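Local structure of outer membrane usher protein PapC (Escherichia coli, 3L48) at residues G7-G19 with A74-P86. The protein forms an outer-membrane pore and takes part in the export and assembly of pilus subunits, this chain being its C-terminal domain. Sequence-based numbering, arbitrary orientation.
Sequences GKRLFAILRLADG and AISDQQLLLPCTP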
ATOM      1  N   GLY A   7     -13.341   1.337   7.681  1.00 41.06           N
ATOM      2  CA  GLY A   7     -13.102   1.816   6.331  1.00 45.76           C
ATOM      3  C   GLY A   7     -12.244   0.857   5.535  1.00 47.90           C
ATOM      4  O   GLY A   7     -11.200   0.421   6.007  1.00 51.32           O
ATOM      5  N   LYS A   8     -12.671   0.542   4.316  1.00 47.81           N
ATOM      6  CA  LYS A   8     -12.030  -0.527   3.558  1.00 41.11           C
ATOM      7  C   LYS A   8     -11.420  -0.154   2.205  1.00 30.90           C
ATOM      8  O   LYS A   8     -10.387  -0.703   1.840  1.00 27.61           O
ATOM      9  CB  LYS A   8     -12.967  -1.730   3.440  1.00 47.54           C
ATOM     10  CG  LYS A   8     -13.030  -2.549   4.711  1.00 50.83           C
ATOM     11  CD  LYS A   8     -14.318  -3.328   4.797  1.00 54.33           C
ATOM     12  CE  LYS A   8     -14.522  -3.868   6.199  1.00 56.87           C
ATOM     13  NZ  LYS A   8     -15.938  -4.277   6.432  1.00 56.60           N
ATOM     14  N   ARG A   9     -12.028   0.760   1.454  1.00 25.67           N
ATOM     15  CA  ARG A   9     -11.356   1.230   0.239  1.00 21.52           C
ATOM     16  C   ARG A   9     -10.522   2.479   0.486  1.00 21.98           C
ATOM     17  O   ARG A   9     -11.037   3.510   0.923  1.00 22.07           O
ATOM     18  CB  ARG A   9     -12.307   1.489  -0.929  1.00 24.55           C
ATOM     19  CG  ARG A   9     -11.554   2.132  -2.098  1.00 28.70           C
ATOM     20  CD  ARG A   9     -12.346   2.202  -3.381  1.00 29.89           C
ATOM     21  NE  ARG A   9     -13.268   3.329  -3.402  1.00 24.08           N
ATOM     22  CZ  ARG A   9     -13.896   3.749  -4.491  1.00 23.92           C
ATOM     23  NH1 ARG A   9     -13.687   3.141  -5.650  1.00 27.23           N
ATOM     24  NH2 ARG A   9     -14.729   4.776  -4.424  1.00 20.94           N
ATOM     25  N   LEU A  10      -9.231   2.383   0.183  1.00 18.01           N
ATOM     26  CA  LEU A  10      -8.317   3.493   0.414  1.00 19.49           C
ATOM     27  C   LEU A  10      -7.668   3.980  -0.870  1.00 15.74           C
ATOM     28  O   LEU A  10      -7.316   3.188  -1.739  1.00 17.25           O
ATOM     29  CB  LEU A  10      -7.231   3.088   1.410  1.00 22.35           C
ATOM     30  CG  LEU A  10      -7.731   2.633   2.779  1.00 23.16           C
ATOM     31  CD1 LEU A  10      -6.558   2.469   3.731  1.00 24.34           C
ATOM     32  CD2 LEU A  10      -8.745   3.629   3.324  1.00 21.54           C
ATOM     33  N   PHE A  11      -7.523   5.294  -0.985  1.00 14.76           N
ATOM     34  CA  PHE A  11      -6.743   5.889  -2.059  1.00 11.75           C
ATOM     35  C   PHE A  11      -5.350   6.165  -1.505  1.00 18.38           C
ATOM     36  O   PHE A  11      -5.119   7.190  -0.861  1.00 18.32           O
ATOM     37  CB  PHE A  11      -7.389   7.186  -2.546  1.00 14.33           C
ATOM     38  CG  PHE A  11      -8.837   7.040  -2.929  1.00 15.99           C
ATOM     39  CD1 PHE A  11      -9.229   6.111  -3.880  1.00 16.02           C
ATOM     40  CD2 PHE A  11      -9.807   7.840  -2.346  1.00 18.43           C
ATOM     41  CE1 PHE A  11     -10.566   5.976  -4.239  1.00 16.84           C
ATOM     42  CE2 PHE A  11     -11.144   7.713  -2.700  1.00 19.31           C
ATOM     43  CZ  PHE A  11     -11.524   6.778  -3.650  1.00 18.80           C
ATOM     44  N   ALA A  12      -4.429   5.238  -1.742  1.00 16.40           N
ATOM     45  CA  ALA A  12      -3.121   5.294  -1.098  1.00 17.65           C
ATOM     46  C   ALA A  12      -2.064   5.994  -1.944  1.00 20.50           C
ATOM     47  O   ALA A  12      -1.836   5.638  -3.101  1.00 20.91           O
ATOM     48  CB  ALA A  12      -2.653   3.893  -0.718  1.00 16.50           C
ATOM     49  N   ILE A  13      -1.428   7.001  -1.355  1.00 16.78           N
ATOM     50  CA  ILE A  13      -0.277   7.639  -1.971  1.00 14.56           C
ATOM     51  C   ILE A  13       0.974   7.005  -1.375  1.00 15.73           C
ATOM     52  O   ILE A  13       1.334   7.271  -0.227  1.00 18.84           O
ATOM     53  CB  ILE A  13      -0.268   9.160  -1.728  1.00 18.37           C
ATOM     54  CG1 ILE A  13      -1.612   9.776  -2.128  1.00 21.26           C
ATOM     55  CG2 ILE A  13       0.876   9.822  -2.497  1.00 16.65           C
ATOM     56  CD1 ILE A  13      -2.001   9.515  -3.568  1.00 20.54           C
ATOM     57  N   LEU A  14       1.622   6.149  -2.154  1.00 13.12           N
ATOM     58  CA  LEU A  14       2.764   5.384  -1.671  1.00 14.10           C
ATOM     59  C   LEU A  14       4.100   6.051  -1.989  1.00 14.94           C
ATOM     60  O   LEU A  14       4.370   6.412  -3.136  1.00 17.83           O
ATOM     61  CB  LEU A  14       2.755   3.985  -2.286  1.00 15.57           C
ATOM     62  CG  LEU A  14       1.527   3.099  -2.073  1.00 21.98           C
ATOM     63  CD1 LEU A  14       1.598   1.887  -2.988  1.00 21.46           C
ATOM     64  CD2 LEU A  14       1.433   2.667  -0.627  1.00 26.94           C
ATOM     65  N   ARG A  15       4.933   6.216  -0.967  0.51 15.45           N
ATOM     66  CA  ARG A  15       6.304   6.674  -1.164  0.51 17.56           C
ATOM     67  C   ARG A  15       7.232   5.958  -0.191  0.51 17.87           C
ATOM     68  O   ARG A  15       6.882   5.754   0.971  0.51 17.89           O
ATOM     69  CB  ARG A  15       6.421   8.193  -0.989  0.51 19.04           C
ATOM     70  CG  ARG A  15       5.550   9.005  -1.937  0.51 22.56           C
ATOM     71  CD  ARG A  15       6.132  10.392  -2.179  0.51 22.03           C
ATOM     72  NE  ARG A  15       7.281  10.352  -3.079  0.51 20.04           N
ATOM     73  CZ  ARG A  15       7.342  10.982  -4.247  0.51 16.72           C
ATOM     74  NH1 ARG A  15       6.324  11.717  -4.665  0.51 16.63           N
ATOM     75  NH2 ARG A  15       8.428  10.881  -4.996  0.51  8.83           N
ATOM     76  N   LEU A  16       8.408   5.570  -0.672  1.00 17.15           N
ATOM     77  CA  LEU A  16       9.393   4.911   0.171  1.00 17.64           C
ATOM     78  C   LEU A  16      10.024   5.926   1.115  1.00 20.47           C
ATOM     79  O   LEU A  16       9.891   7.139   0.919  1.00 15.75           O
ATOM     80  CB  LEU A  16      10.467   4.211  -0.665  1.00 17.89           C
ATOM     81  CG  LEU A  16      10.117   2.814  -1.190  1.00 21.65           C
ATOM     82  CD1 LEU A  16       9.022   2.891  -2.242  1.00 22.84           C
ATOM     83  CD2 LEU A  16      11.355   2.132  -1.758  1.00 21.73           C
ATOM     84  N   ALA A  17      10.701   5.423   2.143  1.00 20.74           N
ATOM     85  CA  ALA A  17      11.380   6.279   3.108  1.00 21.00           C
ATOM     86  C   ALA A  17      12.382   7.208   2.427  1.00 17.95           C
ATOM     87  O   ALA A  17      12.627   8.319   2.896  1.00 18.63           O
ATOM     88  CB  ALA A  17      12.075   5.437   4.181  1.00 17.04           C
ATOM     89  N   ASP A  18      12.957   6.752   1.318  1.00 17.20           N
ATOM     90  CA  ASP A  18      13.959   7.544   0.609  1.00 20.33           C
ATOM     91  C   ASP A  18      13.327   8.549  -0.352  1.00 22.50           C
ATOM     92  O   ASP A  18      14.025   9.346  -0.978  1.00 22.94           O
ATOM     93  CB  ASP A  18      14.957   6.642  -0.126  1.00 20.39           C
ATOM     94  CG  ASP A  18      14.329   5.888  -1.285  1.00 22.96           C
ATOM     95  OD1 ASP A  18      13.102   5.999  -1.487  1.00 19.44           O
ATOM     96  OD2 ASP A  18      15.070   5.184  -2.002  1.00 23.99           O
ATOM     97  N   GLY A  19      12.003   8.509  -0.458  1.00 23.38           N
ATOM     98  CA  GLY A  19      11.275   9.465  -1.273  1.00 23.13           C
ATOM     99  C   GLY A  19      10.859   8.954  -2.641  1.00 19.41           C
ATOM    100  O   GLY A  19      10.120   9.630  -3.355  1.00 19.16           O
ATOM    101  N   ALA A  74      -7.985   4.744   9.541  1.00 22.62           N
ATOM    102  CA  ALA A  74      -8.324   4.724   8.126  1.00 24.70           C
ATOM    103  C   ALA A  74      -9.805   4.395   7.921  1.00 27.98           C
ATOM    104  O   ALA A  74     -10.328   3.443   8.505  1.00 23.74           O
ATOM    105  CB  ALA A  74      -7.443   3.728   7.387  1.00 21.00           C
ATOM    106  N   ILE A  75     -10.479   5.194   7.099  1.00 28.04           N
ATOM    107  CA  ILE A  75     -11.869   4.927   6.742  1.00 23.57           C
ATOM    108  C   ILE A  75     -12.047   4.943   5.229  1.00 24.40           C
ATOM    109  O   ILE A  75     -11.147   5.358   4.495  1.00 22.38           O
ATOM    110  CB  ILE A  75     -12.847   5.921   7.403  1.00 23.38           C
ATOM    111  CG1 ILE A  75     -12.535   7.358   6.977  1.00 23.08           C
ATOM    112  CG2 ILE A  75     -12.803   5.778   8.918  1.00 22.66           C
ATOM    113  CD1 ILE A  75     -13.469   8.386   7.580  1.00 23.71           C
ATOM    114  N   SER A  76     -13.212   4.500   4.769  1.00 21.81           N
ATOM    115  CA  SER A  76     -13.443   4.284   3.346  1.00 23.08           C
ATOM    116  C   SER A  76     -13.412   5.575   2.533  1.00 22.23           C
ATOM    117  O   SER A  76     -13.875   6.624   2.987  1.00 18.96           O
ATOM    118  CB  SER A  76     -14.761   3.536   3.119  1.00 28.29           C
ATOM    119  OG  SER A  76     -14.782   2.936   1.835  1.00 32.15           O
ATOM    120  N   ASP A  77     -12.859   5.476   1.327  1.00 21.79           N
ATOM    121  CA  ASP A  77     -12.694   6.614   0.424  1.00 21.45           C
ATOM    122  C   ASP A  77     -11.782   7.698   0.981  1.00 18.25           C
ATOM    123  O   ASP A  77     -11.891   8.865   0.610  1.00 15.84           O
ATOM    124  CB  ASP A  77     -14.044   7.207   0.020  1.00 18.80           C
ATOM    125  CG  ASP A  77     -14.695   6.444  -1.118  1.00 20.77           C
ATOM    126  OD1 ASP A  77     -15.659   6.972  -1.710  1.00 26.06           O
ATOM    127  OD2 ASP A  77     -14.236   5.321  -1.425  1.00 17.62           O
ATOM    128  N   GLN A  78     -10.873   7.307   1.865  1.00 17.83           N
ATOM    129  CA  GLN A  78      -9.884   8.238   2.391  1.00 18.15           C
ATOM    130  C   GLN A  78      -8.607   8.176   1.563  1.00 17.18           C
ATOM    131  O   GLN A  78      -8.073   7.097   1.310  1.00 20.19           O
ATOM    132  CB  GLN A  78      -9.564   7.917   3.854  1.00 21.11           C
ATOM    133  CG  GLN A  78      -8.547   8.852   4.494  1.00 22.25           C
ATOM    134  CD  GLN A  78      -8.284   8.524   5.955  1.00 27.50           C
ATOM    135  OE1 GLN A  78      -8.966   7.688   6.549  1.00 29.68           O
ATOM    136  NE2 GLN A  78      -7.289   9.184   6.542  1.00 26.30           N
ATOM    137  N   GLN A  79      -8.121   9.336   1.135  1.00 14.36           N
ATOM    138  CA  GLN A  79      -6.796   9.414   0.539  1.00 16.92           C
ATOM    139  C   GLN A  79      -5.788   9.629   1.653  1.00 19.97           C
ATOM    140  O   GLN A  79      -5.950  10.532   2.473  1.00 24.70           O
ATOM    141  CB  GLN A  79      -6.695  10.564  -0.462  1.00 16.15           C
ATOM    142  CG  GLN A  79      -5.297  10.707  -1.066  1.00 17.64           C
ATOM    143  CD  GLN A  79      -5.106  12.017  -1.802  1.00 15.43           C
ATOM    144  OE1 GLN A  79      -4.557  12.976  -1.255  1.00 17.46           O
ATOM    145  NE2 GLN A  79      -5.562  12.067  -3.043  1.00 14.81           N
ATOM    146  N   LEU A  80      -4.748   8.805   1.691  1.00 19.20           N
ATOM    147  CA  LEU A  80      -3.705   8.992   2.689  1.00 19.95           C
ATOM    148  C   LEU A  80      -2.325   8.555   2.208  1.00 19.06           C
ATOM    149  O   LEU A  80      -2.190   7.649   1.383  1.00 14.49           O
ATOM    150  CB  LEU A  80      -4.068   8.289   4.000  1.00 22.38           C
ATOM    151  CG  LEU A  80      -3.850   6.780   4.092  1.00 25.10           C
ATOM    152  CD1 LEU A  80      -4.283   6.278   5.463  1.00 28.74           C
ATOM    153  CD2 LEU A  80      -4.599   6.045   2.993  1.00 23.25           C
ATOM    154  N   LEU A  81      -1.307   9.229   2.733  1.00 14.65           N
ATOM    155  CA  LEU A  81       0.081   8.872   2.495  1.00 13.47           C
ATOM    156  C   LEU A  81       0.403   7.590   3.245  1.00 17.95           C
ATOM    157  O   LEU A  81       0.118   7.477   4.438  1.00 23.17           O
ATOM    158  CB  LEU A  81       1.000   9.993   2.992  1.00 11.61           C
ATOM    159  CG  LEU A  81       2.511   9.780   2.880  1.00 17.82           C
ATOM    160  CD1 LEU A  81       2.962   9.875   1.430  1.00 14.51           C
ATOM    161  CD2 LEU A  81       3.271  10.785   3.750  1.00 22.08           C
ATOM    162  N   LEU A  82       0.985   6.622   2.546  1.00 15.56           N
ATOM    163  CA  LEU A  82       1.493   5.422   3.204  1.00 18.60           C
ATOM    164  C   LEU A  82       3.001   5.299   2.984  1.00 18.70           C
ATOM    165  O   LEU A  82       3.445   4.814   1.944  1.00 16.06           O
ATOM    166  CB  LEU A  82       0.774   4.169   2.696  1.00 21.79           C
ATOM    167  CG  LEU A  82      -0.731   4.087   2.972  1.00 23.34           C
ATOM    168  CD1 LEU A  82      -1.282   2.754   2.503  1.00 24.87           C
ATOM    169  CD2 LEU A  82      -1.022   4.285   4.453  1.00 20.54           C
ATOM    170  N   PRO A  83       3.793   5.767   3.958  1.00 19.98           N
ATOM    171  CA  PRO A  83       5.249   5.626   3.862  1.00 21.22           C
ATOM    172  C   PRO A  83       5.629   4.157   3.775  1.00 24.85           C
ATOM    173  O   PRO A  83       5.314   3.380   4.674  1.00 28.93           O
ATOM    174  CB  PRO A  83       5.749   6.222   5.183  1.00 19.90           C
ATOM    175  CG  PRO A  83       4.677   7.171   5.596  1.00 20.44           C
ATOM    176  CD  PRO A  83       3.387   6.530   5.150  1.00 18.62           C
ATOM    177  N   CYS A  84       6.305   3.774   2.696  0.51 25.33           N
ATOM    178  CA  CYS A  84       6.698   2.381   2.507  0.51 27.15           C
ATOM    179  C   CYS A  84       8.141   2.139   2.948  0.51 28.53           C
ATOM    180  O   CYS A  84       9.085   2.621   2.321  0.51 29.81           O
ATOM    181  CB  CYS A  84       6.503   1.954   1.051  0.51 27.60           C
ATOM    182  SG  CYS A  84       6.377   0.165   0.825  0.51 35.68           S
ATOM    183  N   THR A  85       8.299   1.385   4.031  1.00 27.14           N
ATOM    184  CA  THR A  85       9.608   1.137   4.612  1.00 30.82           C
ATOM    185  C   THR A  85      10.049  -0.301   4.378  1.00 35.80           C
ATOM    186  O   THR A  85       9.319  -1.242   4.697  1.00 32.64           O
ATOM    187  CB  THR A  85       9.617   1.448   6.121  1.00 34.84           C
ATOM    188  OG1 THR A  85       8.661   0.616   6.787  1.00 42.84           O
ATOM    189  CG2 THR A  85       9.255   2.904   6.359  1.00 29.83           C
ATOM    190  N   PRO A  86      11.245  -0.471   3.796  1.00 45.34           N
ATOM    191  CA  PRO A  86      11.857  -1.788   3.616  1.00 48.95           C
ATOM    192  C   PRO A  86      11.842  -2.555   4.930  1.00 49.72           C
ATOM    193  O   PRO A  86      12.118  -1.969   5.978  1.00 45.91           O
ATOM    194  CB  PRO A  86      13.295  -1.448   3.221  1.00 50.60           C
ATOM    195  CG  PRO A  86      13.184  -0.129   2.536  1.00 51.98           C
ATOM    196  CD  PRO A  86      12.079   0.612   3.242  1.00 49.70           C
TER
HETATM  197  O   HOH W   1     -15.314   0.470   0.684  1.00 37.05           O
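Ile13 N donates to Leu80 O at 2.9 Å, and Ile13 O accepts from Leu82 N. These bonds pair the first and last strands, 10-16 and 78-84, side by side and parallel. The domain has an Ig-like Greek-key fold, and the pair belongs to one of its two sheets. Strand 44-47 runs antiparallel along the other edge of strand 10-16.

The tight part is the face with Leu10, Ala12, Leu14, Leu80, Leu82 and Cys84, which looks into the domain. Leu82 CD1 sits against Ala12 CB at 3.7 Å. Leu82 CB meets Leu14 CD2, and the two side chains cross at a slant. Leu10 CD1 touches both Ala74 CB and Leu80 CD2. Leu82 also touches Val68, and Cys84 SG is joined to Cys66 SG by a disulfide. The last strand is thereby tied to strand 64-69 of the second sheet.

The other face is looser and lies nearer the surface. Ile13 CG1 meets Gln79 CG at 3.9 Å. Leu81 CD1 rests near Ile13 O.

A salt bridge stands beside the start of the strand pair. Arg9 presents NE and NH2 side-on to one oxygen, Asp77 OD2, which lies in the guanidinium plane. The guanidinium and carboxylate planes are 30° apart. Arg9 CG is anti to the backbone N (chi1 173°), and a bend at chi3 (81°) turns the guanidinium to the carboxylate. The backbone adds a tie, Asp77 N donating to Arg9 O at 2.7 Å. A leucine here would probably leave the Asp77 carboxylate without its charged mate and free to turn. Phe11 CZ lies 3.5 Å above the Arg9 guanidinium plane, offset toward the rim, and 3.8 Å from Asp77 OD2.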